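Afamin (Homo sapiens, PDB 6FAK) carries hydrophobic molecules in body fluids, binds vitamin E and keeps lipidated Wnt proteins soluble and active by forming 1:1 complexes with them. Local coordinates at residues A[39-44]-A[84-89]; A[306-311]-A[375-380]; A[406-411]-A[528-533]. All blocks are in the same frame, centred on the assembly; numbering follows the deposited sequence.

In the fold
The three contacts follow one another along the chain, one in each of its three albumin repeats, and none touches another. Interactions 1 and 2 lie on opposite sides of the chain's centre, their centres about 57 Å apart; the centre of interaction 3 is about 39 Å from that of interaction 1 and about 42 Å from that of interaction 2. Helix 376-417 serves both later contacts, near its start and towards its end. Asn88 of interaction 1 carries a sugar, and the Glu377 side chain of interaction 2 is about 8 Å from another. The pocket for hydrophobic ligands, residues 194-298, precedes interaction 2 in the chain. Interactions 1 and 2 are polar; interaction 3 is apolar.

Interaction 1. Residues A[39-44]-A[84-89]; sequences FEEMEK and PQKHNF. With NAG (2-acetamido-2-deoxy-beta-D-glucopyranose), chain C.
Glu41, in the first turn of helix 39-58, faces His87, the residue just after helix 83-86, with their CA atoms 11.4 Å apart. The arrangement is a His-carboxylate hydrogen bond joined by a salt bridge, and it ties the start of helix 39-58 to the end of helix 83-86 and the turn after it, both segments lying in the first albumin repeat. Glu41 CG is anti to its own carbonyl carbon (chi1 -66°), and the extended chain beyond carries the carboxylate across to Lys86 and His87, which come from the opposite direction. His87 NE2 donates to Glu41 OE1 at 2.8 Å, on the syn side of that oxygen and close to the ring plane, while the carboxylate plane stands nearly upright to the imidazole (83°). Lys86, fully extended, brings NZ to 2.7 Å from Glu41 OE2, approaching from above the carboxylate plane. Lys86 CG also lies over one face of the His87 ring. Two donors of this kind would be expected to keep the carboxylate ionised. Glu41 OE1 accepts a further bond from the backbone N of Thr38, just before the helix, as in one half of a capping box. With a leucine in place of Glu41, Lys86 would probably be left without its counter-charge and the His87 ring set free to turn. Helix 83-86 ends in a Schellman motif: Phe89 N bonds Pro84 O at 2.8 Å, backed by a weak bond from Asn88 N to Gln85 O at 3.5 Å. Asn88, in left-handed backbone conformation, carries the glycan: Asn88 ND2 is covalently bonded to C1 of the sugar at 1.5 Å.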
loop_
_atom_site.group_PDB
_atom_site.type_symbol
_atom_site.label_atom_id
_atom_site.label_comp_id
_atom_site.label_asym_id
_atom_site.label_seq_id
_atom_site.Cartn_x
_atom_site.Cartn_y
_atom_site.Cartn_z
ATOM N N PHE A 39 24.405 1.990 9.231
ATOM C CA PHE A 39 24.086 3.046 10.209
ATOM C C PHE A 39 25.201 4.070 10.423
ATOM O O PHE A 39 24.926 5.255 10.617
ATOM C CB PHE A 39 23.619 2.470 11.559
ATOM C CG PHE A 39 23.038 3.517 12.472
ATOM C CD1 PHE A 39 21.743 3.979 12.290
ATOM C CD2 PHE A 39 23.833 4.121 13.457
ATOM C CE1 PHE A 39 21.218 4.968 13.106
ATOM C CE2 PHE A 39 23.314 5.110 14.282
ATOM C CZ PHE A 39 21.992 5.533 14.105
ATOM N N GLU A 40 26.446 3.623 10.365
ATOM C CA GLU A 40 27.585 4.544 10.416
ATOM C C GLU A 40 27.551 5.539 9.271
ATOM O O GLU A 40 27.856 6.734 9.451
ATOM C CB GLU A 40 28.915 3.781 10.385
ATOM C CG GLU A 40 29.196 3.020 11.673
ATOM C CD GLU A 40 30.577 2.367 11.715
ATOM O OE1 GLU A 40 30.972 1.920 12.819
ATOM O OE2 GLU A 40 31.261 2.290 10.665
ATOM N N GLU A 41 27.196 5.047 8.079
ATOM C CA GLU A 41 27.057 5.916 6.913
ATOM C C GLU A 41 25.953 6.968 7.127
ATOM O O GLU A 41 26.139 8.130 6.778
ATOM C CB GLU A 41 26.908 5.079 5.621
ATOM C CG GLU A 41 28.179 4.265 5.289
ATOM C CD GLU A 41 28.007 3.148 4.241
ATOM O OE1 GLU A 41 26.883 2.687 3.932
ATOM O OE2 GLU A 41 29.040 2.709 3.684
ATOM N N MET A 42 24.846 6.593 7.762
ATOM C CA MET A 42 23.759 7.526 8.056
ATOM C C MET A 42 24.250 8.758 8.843
ATOM O O MET A 42 23.942 9.891 8.485
ATOM C CB MET A 42 22.625 6.846 8.857
ATOM C CG MET A 42 21.893 5.689 8.223
ATOM S SD MET A 42 20.796 6.243 6.923
ATOM C CE MET A 42 21.331 5.223 5.571
ATOM N N GLU A 43 25.031 8.499 9.891
ATOM C CA GLU A 43 25.589 9.510 10.790
ATOM C C GLU A 43 26.408 10.574 10.058
ATOM O O GLU A 43 26.279 11.769 10.342
ATOM C CB GLU A 43 26.447 8.827 11.881
ATOM C CG GLU A 43 25.674 7.939 12.878
ATOM C CD GLU A 43 26.585 7.156 13.837
ATOM O OE1 GLU A 43 27.628 6.591 13.401
ATOM O OE2 GLU A 43 26.252 7.080 15.039
ATOM N N LYS A 44 27.199 10.152 9.072
ATOM C CA LYS A 44 27.973 11.080 8.279
ATOM C C LYS A 44 27.101 12.007 7.436
ATOM O O LYS A 44 27.394 13.203 7.346
ATOM C CB LYS A 44 28.944 10.325 7.387
ATOM C CG LYS A 44 29.989 9.520 8.158
ATOM C CD LYS A 44 31.186 9.136 7.286
ATOM C CE LYS A 44 30.872 7.973 6.362
ATOM N NZ LYS A 44 30.926 6.660 7.071
ATOM N N PRO A 84 28.902 5.737 -3.673
ATOM C CA PRO A 84 28.104 5.335 -4.860
ATOM C C PRO A 84 28.580 4.010 -5.453
ATOM O O PRO A 84 27.776 3.134 -5.797
ATOM C CB PRO A 84 28.316 6.490 -5.836
ATOM C CG PRO A 84 28.557 7.644 -4.949
ATOM C CD PRO A 84 29.410 7.107 -3.846
ATOM N N GLN A 85 29.887 3.837 -5.509
ATOM C CA GLN A 85 30.493 2.606 -6.018
ATOM C C GLN A 85 30.249 1.429 -5.047
ATOM O O GLN A 85 29.935 0.327 -5.480
ATOM C CB GLN A 85 31.993 2.833 -6.222
ATOM C CG GLN A 85 32.287 3.878 -7.311
ATOM C CD GLN A 85 32.305 5.345 -6.844
ATOM O OE1 GLN A 85 32.102 5.675 -5.665
ATOM N NE2 GLN A 85 32.543 6.229 -7.778
ATOM N N LYS A 86 30.349 1.675 -3.746
ATOM C CA LYS A 86 30.125 0.627 -2.770
ATOM C C LYS A 86 28.687 0.034 -2.849
ATOM O O LYS A 86 28.514 -1.196 -2.779
ATOM C CB LYS A 86 30.370 1.176 -1.378
ATOM C CG LYS A 86 30.225 0.156 -0.278
ATOM C CD LYS A 86 30.616 0.733 1.060
ATOM C CE LYS A 86 30.234 -0.218 2.179
ATOM N NZ LYS A 86 30.448 0.431 3.505
ATOM N N HIS A 87 27.676 0.905 -3.026
ATOM C CA HIS A 87 26.272 0.471 -3.027
ATOM C C HIS A 87 25.635 0.520 -4.398
ATOM O O HIS A 87 24.406 0.524 -4.529
ATOM C CB HIS A 87 25.487 1.262 -2.011
ATOM C CG HIS A 87 25.999 1.132 -0.609
ATOM N ND1 HIS A 87 26.171 -0.085 0.012
ATOM C CD2 HIS A 87 26.342 2.068 0.301
ATOM C CE1 HIS A 87 26.606 0.102 1.246
ATOM N NE2 HIS A 87 26.727 1.405 1.446
ATOM N N ASN A 88 26.473 0.516 -5.431
ATOM C CA ASN A 88 26.014 0.348 -6.808
ATOM C C ASN A 88 24.987 1.426 -7.207
ATOM O O ASN A 88 23.927 1.135 -7.772
ATOM C CB ASN A 88 25.505 -1.102 -7.019
ATOM C CG ASN A 88 25.448 -1.503 -8.503
ATOM O OD1 ASN A 88 24.620 -0.963 -9.237
ATOM N ND2 ASN A 88 26.294 -2.435 -8.972
ATOM N N PHE A 89 25.271 2.679 -6.875
ATOM C CA PHE A 89 24.405 3.770 -7.406
ATOM C C PHE A 89 25.219 4.870 -8.092
ATOM O O PHE A 89 24.705 5.996 -8.328
ATOM C CB PHE A 89 23.401 4.290 -6.335
ATOM C CG PHE A 89 24.018 5.001 -5.171
ATOM C CD1 PHE A 89 24.275 6.386 -5.223
ATOM C CD2 PHE A 89 24.355 4.324 -4.026
ATOM C CE1 PHE A 89 24.852 7.063 -4.143
ATOM C CE2 PHE A 89 24.928 4.978 -2.928
ATOM C CZ PHE A 89 25.192 6.370 -2.991
HETATM C C1 NAG C . 27.395 -3.327 -8.572
HETATM C C2 NAG C . 27.085 -4.638 -9.317
HETATM C C3 NAG C . 28.303 -5.551 -9.431
HETATM C C4 NAG C . 29.507 -4.768 -9.925
HETATM C C5 NAG C . 29.740 -3.567 -9.020
HETATM C C6 NAG C . 30.989 -2.788 -9.433
HETATM C C7 NAG C . 24.728 -5.205 -9.057
HETATM C C8 NAG C . 23.706 -5.972 -8.271
HETATM N N2 NAG C . 25.994 -5.332 -8.651
HETATM O O3 NAG C . 28.022 -6.618 -10.347
HETATM O O4 NAG C . 30.668 -5.606 -9.959
HETATM O O5 NAG C . 28.593 -2.713 -9.078
HETATM O O6 NAG C . 30.921 -2.447 -10.824
HETATM O O7 NAG C . 24.414 -4.508 -10.010
#

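Interaction 2. Residues A[306-311]-A[375-380]; sequences SLREGK and YAEDKF
Arg308 sets its CG between the backbone N and the carbonyl carbon (chi1 56°) and then bends at chi3, which swings the guanidinium edge onto the carboxylate of Glu377. The glutamate answers with CG anti to its carbonyl carbon and an extended chain, and the two side chains cross at about a right angle. The shortest link is a salt bridge: Arg308 NH2 donates to Glu377 OE1 at 2.7 Å along a fairly straight bond (160°), meeting the oxygen on its syn side but tilted out of the carboxylate plane, and leaving from near the guanidinium plane. Arg308 NE adds two weak, bent bonds, to Glu377 OE2 at 3.1 Å and to Glu377 OE1 at 3.3 Å. Because the two planes are turned about 50° apart, the pairing is not the flat, two-pronged one, and NE is shared between the oxygens. Glu377 OE2 also rests against Arg308 CB at 3.2 Å. Arg308 NH1, the nitrogen not used by Glu377, forms a second salt bridge with Asp314, giving the group two acidic partners. Within the loop, Lys311 N donates to Glu309 OE2 at 3.0 Å. Glu377 occupies the first turn of helix 376-417, where its negative charge would suit the positive end of the helix dipole. The whole is a surface salt bridge that fastens an irregular loop of the second albumin repeat to the start of the long helix leading into the third.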
loop_
_atom_site.group_PDB
_atom_site.type_symbol
_atom_site.label_atom_id
_atom_site.label_comp_id
_atom_site.label_asym_id
_atom_site.label_seq_id
_atom_site.Cartn_x
_atom_site.Cartn_y
_atom_site.Cartn_z
ATOM N N SER A 306 -30.064 14.628 -2.514
ATOM C CA SER A 306 -30.709 13.466 -3.143
ATOM C C SER A 306 -29.693 12.520 -3.757
ATOM O O SER A 306 -28.525 12.868 -3.921
ATOM C CB SER A 306 -31.692 13.907 -4.232
ATOM O OG SER A 306 -31.008 14.255 -5.425
ATOM N N LEU A 307 -30.161 11.334 -4.138
ATOM C CA LEU A 307 -29.288 10.255 -4.628
ATOM C C LEU A 307 -28.685 10.496 -6.014
ATOM O O LEU A 307 -27.660 9.892 -6.358
ATOM C CB LEU A 307 -30.051 8.922 -4.643
ATOM C CG LEU A 307 -29.256 7.625 -4.823
ATOM C CD1 LEU A 307 -28.151 7.483 -3.781
ATOM C CD2 LEU A 307 -30.223 6.452 -4.773
ATOM N N ARG A 308 -29.296 11.388 -6.794
ATOM C CA ARG A 308 -28.899 11.598 -8.186
ATOM C C ARG A 308 -28.522 13.043 -8.501
ATOM O O ARG A 308 -28.669 13.927 -7.675
ATOM C CB ARG A 308 -29.991 11.093 -9.132
ATOM C CG ARG A 308 -31.380 11.684 -8.930
ATOM C CD ARG A 308 -32.432 10.768 -9.541
ATOM N NE ARG A 308 -32.160 10.463 -10.954
ATOM C CZ ARG A 308 -32.362 11.295 -11.982
ATOM N NH1 ARG A 308 -32.823 12.525 -11.778
ATOM N NH2 ARG A 308 -32.089 10.900 -13.224
ATOM N N GLU A 309 -27.959 13.242 -9.687
ATOM C CA GLU A 309 -27.788 14.567 -10.262
ATOM C C GLU A 309 -28.290 14.466 -11.691
ATOM O O GLU A 309 -27.577 13.994 -12.596
ATOM C CB GLU A 309 -26.328 15.052 -10.182
ATOM C CG GLU A 309 -26.018 16.398 -10.873
ATOM C CD GLU A 309 -26.903 17.565 -10.440
ATOM O OE1 GLU A 309 -26.410 18.428 -9.677
ATOM O OE2 GLU A 309 -28.086 17.630 -10.865
ATOM N N GLY A 310 -29.539 14.894 -11.881
ATOM C CA GLY A 310 -30.153 14.903 -13.197
ATOM C C GLY A 310 -29.466 15.822 -14.183
ATOM O O GLY A 310 -29.722 15.729 -15.361
ATOM N N LYS A 311 -28.606 16.722 -13.721
ATOM C CA LYS A 311 -27.779 17.526 -14.612
ATOM C C LYS A 311 -26.898 16.671 -15.572
ATOM O O LYS A 311 -26.520 17.175 -16.657
ATOM C CB LYS A 311 -26.900 18.493 -13.802
ATOM C CG LYS A 311 -26.391 19.692 -14.587
ATOM C CD LYS A 311 -26.723 21.028 -13.915
ATOM C CE LYS A 311 -28.191 21.401 -14.071
ATOM N NZ LYS A 311 -28.540 22.659 -13.352
ATOM N N TYR A 375 -30.509 7.235 -19.911
ATOM C CA TYR A 375 -30.398 5.934 -19.247
ATOM C C TYR A 375 -29.036 5.610 -18.635
ATOM O O TYR A 375 -28.736 4.443 -18.345
ATOM C CB TYR A 375 -30.778 4.849 -20.253
ATOM C CG TYR A 375 -32.170 5.064 -20.766
ATOM C CD1 TYR A 375 -33.248 4.844 -19.940
ATOM C CD2 TYR A 375 -32.399 5.619 -22.031
ATOM C CE1 TYR A 375 -34.525 5.092 -20.367
ATOM C CE2 TYR A 375 -33.683 5.843 -22.477
ATOM C CZ TYR A 375 -34.737 5.583 -21.639
ATOM O OH TYR A 375 -36.016 5.815 -22.061
ATOM N N ALA A 376 -28.202 6.613 -18.403
ATOM C CA ALA A 376 -26.904 6.370 -17.798
ATOM C C ALA A 376 -26.969 5.632 -16.470
ATOM O O ALA A 376 -26.168 4.727 -16.213
ATOM C CB ALA A 376 -26.164 7.670 -17.601
ATOM N N GLU A 377 -27.926 5.969 -15.632
ATOM C CA GLU A 377 -27.995 5.347 -14.285
ATOM C C GLU A 377 -28.270 3.839 -14.357
ATOM O O GLU A 377 -27.828 3.098 -13.484
ATOM C CB GLU A 377 -29.019 6.054 -13.397
ATOM C CG GLU A 377 -28.581 7.465 -13.044
ATOM C CD GLU A 377 -29.723 8.312 -12.479
ATOM O OE1 GLU A 377 -30.738 8.507 -13.191
ATOM O OE2 GLU A 377 -29.609 8.796 -11.325
ATOM N N ASP A 378 -28.935 3.382 -15.431
ATOM C CA ASP A 378 -29.118 1.940 -15.665
ATOM C C ASP A 378 -27.805 1.258 -15.980
ATOM O O ASP A 378 -27.602 0.096 -15.579
ATOM C CB ASP A 378 -30.127 1.668 -16.798
ATOM C CG ASP A 378 -31.531 2.189 -16.484
ATOM O OD1 ASP A 378 -31.928 2.211 -15.309
ATOM O OD2 ASP A 378 -32.261 2.559 -17.402
ATOM N N LYS A 379 -26.910 1.924 -16.739
ATOM C CA LYS A 379 -25.582 1.359 -16.907
ATOM C C LYS A 379 -24.824 1.290 -15.581
ATOM O O LYS A 379 -24.194 0.283 -15.300
ATOM C CB LYS A 379 -24.746 2.125 -17.920
ATOM C CG LYS A 379 -25.330 2.047 -19.296
ATOM C CD LYS A 379 -24.281 2.134 -20.397
ATOM C CE LYS A 379 -24.961 2.237 -21.738
ATOM N NZ LYS A 379 -25.303 0.932 -22.362
ATOM N N PHE A 380 -24.894 2.353 -14.777
ATOM C CA PHE A 380 -24.172 2.371 -13.459
ATOM C C PHE A 380 -24.698 1.281 -12.541
ATOM O O PHE A 380 -23.917 0.562 -11.882
ATOM C CB PHE A 380 -24.289 3.706 -12.747
ATOM C CG PHE A 380 -23.918 4.931 -13.590
ATOM C CD1 PHE A 380 -23.059 4.852 -14.695
ATOM C CD2 PHE A 380 -24.391 6.168 -13.218
ATOM C CE1 PHE A 380 -22.710 5.987 -15.404
ATOM C CE2 PHE A 380 -24.064 7.302 -13.926
ATOM C CZ PHE A 380 -23.226 7.214 -15.035
#

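Interaction 3. Residues A[406-411]-A[528-533]; sequences LKYHYL and RFLVNL
Leu530 CD2 approaches the Tyr408 ring obliquely, 3.9 Å from Tyr408 CD1, and Phe549, which also touches Leu530, meets the same ring edge-to-face. With CG anti to its backbone N (chi1 180°), Leu530 sends this methyl group across to the root of the tyrosine, where it lies 3.7 Å from both Tyr408 CB and the carbonyl Tyr408 O. One turn further along, Leu411 CB also touches this methyl, 4.1 Å from Leu530 CD2. Leu411 then meets Val531 at about a right angle, branch against branch, with Leu411 CD2 and Val531 CG2 at 4.0 Å. No hydrogen bond crosses between the segments; the contact is van der Waals, mostly between apolar side chains. Their axes run in broadly the same direction, 10.1 Å apart at closest approach and crossing at -32°. Nearby, Lys407 forms a salt bridge with Asp527, and Arg528 with Glu424. The two segments, both in the third albumin repeat, join helices 376-417 and 521-536, with Phe549 of helix 542-560 against Tyr408 and Leu530, and Leu426 of helix 423-440 against Val531.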
loop_
_atom_site.group_PDB
_atom_site.type_symbol
_atom_site.label_atom_id
_atom_site.label_comp_id
_atom_site.label_asym_id
_atom_site.label_seq_id
_atom_site.Cartn_x
_atom_site.Cartn_y
_atom_site.Cartn_z
ATOM N N LEU A 406 -10.247 -19.600 3.534
ATOM C CA LEU A 406 -10.355 -18.719 2.398
ATOM C C LEU A 406 -8.976 -18.367 1.860
ATOM O O LEU A 406 -8.823 -18.274 0.667
ATOM C CB LEU A 406 -11.093 -17.398 2.739
ATOM C CG LEU A 406 -11.422 -16.496 1.526
ATOM C CD1 LEU A 406 -12.137 -17.206 0.380
ATOM C CD2 LEU A 406 -12.230 -15.283 1.957
ATOM N N LYS A 407 -8.015 -18.118 2.754
ATOM C CA LYS A 407 -6.642 -17.789 2.366
ATOM C C LYS A 407 -6.051 -18.879 1.451
ATOM O O LYS A 407 -5.466 -18.549 0.417
ATOM C CB LYS A 407 -5.758 -17.545 3.581
ATOM C CG LYS A 407 -4.340 -17.107 3.251
ATOM C CD LYS A 407 -3.517 -16.613 4.428
ATOM C CE LYS A 407 -3.544 -17.486 5.687
ATOM N NZ LYS A 407 -3.509 -18.956 5.483
ATOM N N TYR A 408 -6.279 -20.151 1.793
ATOM C CA TYR A 408 -5.735 -21.270 1.025
ATOM C C TYR A 408 -6.284 -21.295 -0.390
ATOM O O TYR A 408 -5.540 -21.572 -1.359
ATOM C CB TYR A 408 -5.998 -22.595 1.785
ATOM C CG TYR A 408 -5.413 -22.634 3.179
ATOM C CD1 TYR A 408 -4.177 -22.033 3.465
ATOM C CD2 TYR A 408 -6.085 -23.270 4.219
ATOM C CE1 TYR A 408 -3.633 -22.093 4.728
ATOM C CE2 TYR A 408 -5.565 -23.325 5.496
ATOM C CZ TYR A 408 -4.348 -22.745 5.743
ATOM O OH TYR A 408 -3.826 -22.744 6.996
ATOM N N HIS A 409 -7.560 -20.928 -0.555
ATOM C CA HIS A 409 -8.166 -20.815 -1.876
ATOM C C HIS A 409 -7.494 -19.697 -2.720
ATOM O O HIS A 409 -7.199 -19.913 -3.933
ATOM C CB HIS A 409 -9.692 -20.605 -1.801
ATOM C CG HIS A 409 -10.456 -21.824 -1.362
ATOM N ND1 HIS A 409 -11.656 -22.196 -1.930
ATOM C CD2 HIS A 409 -10.179 -22.773 -0.434
ATOM C CE1 HIS A 409 -12.088 -23.311 -1.367
ATOM N NE2 HIS A 409 -11.211 -23.682 -0.450
ATOM N N TYR A 410 -7.203 -18.577 -2.090
ATOM C CA TYR A 410 -6.503 -17.453 -2.729
ATOM C C TYR A 410 -5.045 -17.752 -3.111
ATOM O O TYR A 410 -4.572 -17.337 -4.184
ATOM C CB TYR A 410 -6.591 -16.162 -1.898
ATOM C CG TYR A 410 -7.963 -15.498 -2.021
ATOM C CD1 TYR A 410 -8.535 -15.273 -3.274
ATOM C CD2 TYR A 410 -8.673 -15.069 -0.913
ATOM C CE1 TYR A 410 -9.777 -14.673 -3.413
ATOM C CE2 TYR A 410 -9.937 -14.479 -1.050
ATOM C CZ TYR A 410 -10.476 -14.306 -2.307
ATOM O OH TYR A 410 -11.687 -13.703 -2.508
ATOM N N LEU A 411 -4.366 -18.453 -2.226
ATOM C CA LEU A 411 -3.000 -18.884 -2.469
ATOM C C LEU A 411 -2.933 -19.817 -3.658
ATOM O O LEU A 411 -2.050 -19.687 -4.494
ATOM C CB LEU A 411 -2.406 -19.518 -1.187
ATOM C CG LEU A 411 -2.146 -18.530 -0.063
ATOM C CD1 LEU A 411 -1.668 -19.339 1.131
ATOM C CD2 LEU A 411 -1.090 -17.486 -0.399
ATOM N N ARG A 528 3.641 -21.109 2.875
ATOM C CA ARG A 528 4.717 -21.379 1.934
ATOM C C ARG A 528 4.677 -22.761 1.379
ATOM O O ARG A 528 4.925 -22.946 0.194
ATOM C CB ARG A 528 6.105 -21.188 2.516
ATOM C CG ARG A 528 6.440 -19.790 2.943
ATOM C CD ARG A 528 7.857 -19.869 3.507
ATOM N NE ARG A 528 8.261 -18.621 4.113
ATOM C CZ ARG A 528 8.370 -18.348 5.415
ATOM N NH1 ARG A 528 8.130 -19.284 6.336
ATOM N NH2 ARG A 528 8.756 -17.130 5.797
ATOM N N PHE A 529 4.345 -23.716 2.233
ATOM C CA PHE A 529 4.144 -25.112 1.783
ATOM C C PHE A 529 3.116 -25.215 0.657
ATOM O O PHE A 529 3.368 -25.851 -0.398
ATOM C CB PHE A 529 3.793 -26.022 2.997
ATOM C CG PHE A 529 3.433 -27.421 2.618
ATOM C CD1 PHE A 529 2.117 -27.759 2.300
ATOM C CD2 PHE A 529 4.398 -28.401 2.591
ATOM C CE1 PHE A 529 1.772 -29.045 1.908
ATOM C CE2 PHE A 529 4.071 -29.704 2.180
ATOM C CZ PHE A 529 2.738 -30.020 1.836
ATOM N N LEU A 530 1.959 -24.588 0.876
ATOM C CA LEU A 530 0.882 -24.636 -0.111
ATOM C C LEU A 530 1.282 -24.019 -1.451
ATOM O O LEU A 530 1.015 -24.610 -2.507
ATOM C CB LEU A 530 -0.375 -24.000 0.401
ATOM C CG LEU A 530 -1.547 -24.013 -0.575
ATOM C CD1 LEU A 530 -1.967 -25.366 -1.129
ATOM C CD2 LEU A 530 -2.734 -23.408 0.135
ATOM N N VAL A 531 1.944 -22.858 -1.389
ATOM C CA VAL A 531 2.389 -22.190 -2.568
ATOM C C VAL A 531 3.400 -23.051 -3.325
ATOM O O VAL A 531 3.243 -23.246 -4.542
ATOM C CB VAL A 531 2.891 -20.760 -2.281
ATOM C CG1 VAL A 531 3.607 -20.135 -3.475
ATOM C CG2 VAL A 531 1.712 -19.893 -1.882
ATOM N N ASN A 532 4.412 -23.538 -2.635
ATOM C CA ASN A 532 5.407 -24.443 -3.264
ATOM C C ASN A 532 4.767 -25.705 -3.867
ATOM O O ASN A 532 5.108 -26.136 -4.974
ATOM C CB ASN A 532 6.552 -24.784 -2.296
ATOM C CG ASN A 532 7.412 -23.579 -1.971
ATOM O OD1 ASN A 532 7.665 -22.742 -2.852
ATOM N ND2 ASN A 532 7.887 -23.486 -0.739
ATOM N N LEU A 533 3.782 -26.258 -3.171
ATOM C CA LEU A 533 3.035 -27.402 -3.682
ATOM C C LEU A 533 2.313 -27.115 -5.005
ATOM O O LEU A 533 2.341 -27.976 -5.954
ATOM C CB LEU A 533 2.028 -27.888 -2.641
ATOM C CG LEU A 533 1.344 -29.202 -2.963
ATOM C CD1 LEU A 533 2.334 -30.366 -2.975
ATOM C CD2 LEU A 533 0.226 -29.407 -1.945
#